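Local structure of polymeric immunoglobulin receptor (Mus musculus, 4NOB) at residues Gly58-Ser61 with Lys62-Gly66. The protein probably binds polymeric immunoglobulins such as dimeric IgA for transport across epithelia. Residues are numbered along the deposited sequence; the frame is centred on the assembly and turned at random.
Sequences GYLS and KEYSG
Leu60, in the short strand 59-60, reaches forward over the turn that follows and packs against Tyr64 and Ser65. Its CG stands anti to the backbone N (chi1 -168°), which carries the branch out beside the carbonyl carbon, on the side where the chain continues. From there CD1 lies 3.7 Å from Tyr64 CB, near the plane of the ring and at its edge, while Leu60 CD2 rests 3.8 Å from Ser65 CA. The Leu60 and Tyr64 side chains cross at about a right angle, and a branched aliphatic residue suits a place where two neighbours must be met at once. Replaced by alanine, Leu60 loses both methyls, which would probably open a gap beside Tyr64 CB and Ser65 CA.

Ser61 grips the start of the 3-10 segment 62-64 twice. Ser61 OG accepts the Glu63 N-H at 3.0 Å, closing an ST turn, a bond two residues ahead that a short hydroxyl side chain can reach, and Glu63 CB sits 3.4 Å from the same OG. Ser61 O takes the Tyr64 N-H at 2.9 Å, a donor well above the carbonyl plane. Tyr64 itself turns inward, where its OH is hydrogen-bonded to Trp41 NE1 and its side chain touches Leu53 and Asp90. The arrangement is an ST turn combined with an i to i+3 turn, in the loop between strands 59-60 and 68-73 of an immunoglobulin V-set domain.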
loop_
_atom_site.group_PDB
_atom_site.type_symbol
_atom_site.label_atom_id
_atom_site.label_comp_id
_atom_site.label_asym_id
_atom_site.label_seq_id
_atom_site.Cartn_x
_atom_site.Cartn_y
_atom_site.Cartn_z
ATOM N N GLY A 58 -5.816 11.071 5.635
ATOM C CA GLY A 58 -6.726 11.505 4.594
ATOM C C GLY A 58 -6.061 12.089 3.367
ATOM O O GLY A 58 -6.744 12.782 2.611
ATOM N N TYR A 59 -4.825 11.818 3.076
ATOM C CA TYR A 59 -4.183 12.304 1.879
ATOM C C TYR A 59 -4.341 11.292 0.760
ATOM O O TYR A 59 -4.225 10.074 1.027
ATOM C CB TYR A 59 -2.661 12.524 2.082
ATOM C CG TYR A 59 -1.933 12.882 0.861
ATOM C CD1 TYR A 59 -1.976 14.187 0.392
ATOM C CD2 TYR A 59 -1.284 11.926 0.055
ATOM C CE1 TYR A 59 -1.293 14.515 -0.774
ATOM C CE2 TYR A 59 -0.688 12.220 -1.122
ATOM C CZ TYR A 59 -0.658 13.518 -1.532
ATOM O OH TYR A 59 -0.091 13.832 -2.736
ATOM N N LEU A 60 -4.627 11.783 -0.433
ATOM C CA LEU A 60 -4.749 10.971 -1.600
ATOM C C LEU A 60 -4.054 11.578 -2.788
ATOM O O LEU A 60 -4.338 12.736 -3.113
ATOM C CB LEU A 60 -6.209 10.680 -1.962
ATOM C CG LEU A 60 -6.535 9.582 -3.019
ATOM C CD1 LEU A 60 -6.191 8.227 -2.355
ATOM C CD2 LEU A 60 -7.963 9.628 -3.471
ATOM N N SER A 61 -3.217 10.853 -3.509
ATOM C CA SER A 61 -2.661 11.307 -4.741
ATOM C C SER A 61 -3.701 11.369 -5.812
ATOM O O SER A 61 -4.585 10.529 -5.905
ATOM C CB SER A 61 -1.605 10.291 -5.200
ATOM O OG SER A 61 -1.185 10.580 -6.568
ATOM N N LYS A 62 -3.572 12.351 -6.717
ATOM C CA LYS A 62 -4.507 12.391 -7.846
ATOM C C LYS A 62 -4.436 11.137 -8.686
ATOM O O LYS A 62 -5.412 10.788 -9.377
ATOM C CB LYS A 62 -4.208 13.629 -8.713
ATOM C CG LYS A 62 -2.895 13.598 -9.407
ATOM C CD LYS A 62 -2.584 14.969 -10.068
ATOM C CE LYS A 62 -1.192 14.915 -10.676
ATOM N NZ LYS A 62 -0.844 16.320 -11.123
ATOM N N GLU A 63 -3.330 10.376 -8.640
ATOM C CA GLU A 63 -3.262 9.157 -9.378
ATOM C C GLU A 63 -4.245 8.094 -8.880
ATOM O O GLU A 63 -4.503 7.097 -9.599
ATOM C CB GLU A 63 -1.877 8.551 -9.245
ATOM C CG GLU A 63 -0.762 9.428 -9.795
ATOM C CD GLU A 63 -0.985 9.930 -11.175
ATOM O OE1 GLU A 63 -1.639 9.213 -12.014
ATOM O OE2 GLU A 63 -0.515 11.091 -11.431
ATOM N N TYR A 64 -4.709 8.246 -7.640
ATOM C CA TYR A 64 -5.651 7.318 -7.028
ATOM C C TYR A 64 -7.059 7.889 -6.821
ATOM O O TYR A 64 -7.896 7.230 -6.239
ATOM C CB TYR A 64 -5.112 6.868 -5.674
ATOM C CG TYR A 64 -4.083 5.790 -5.681
ATOM C CD1 TYR A 64 -3.599 5.238 -6.836
ATOM C CD2 TYR A 64 -3.626 5.269 -4.504
ATOM C CE1 TYR A 64 -2.660 4.193 -6.773
ATOM C CE2 TYR A 64 -2.698 4.225 -4.458
ATOM C CZ TYR A 64 -2.192 3.741 -5.597
ATOM O OH TYR A 64 -1.275 2.694 -5.535
ATOM N N SER A 65 -7.385 9.062 -7.380
ATOM C CA SER A 65 -8.722 9.654 -7.240
ATOM C C SER A 65 -9.714 8.614 -7.719
ATOM O O SER A 65 -9.619 8.004 -8.774
ATOM C CB SER A 65 -8.884 10.883 -8.153
ATOM O OG SER A 65 -8.161 11.992 -7.590
ATOM N N GLY A 66 -10.725 8.409 -6.916
ATOM C CA GLY A 66 -11.773 7.499 -7.239
ATOM C C GLY A 66 -11.504 6.003 -7.156
ATOM O O GLY A 66 -12.444 5.198 -7.531
#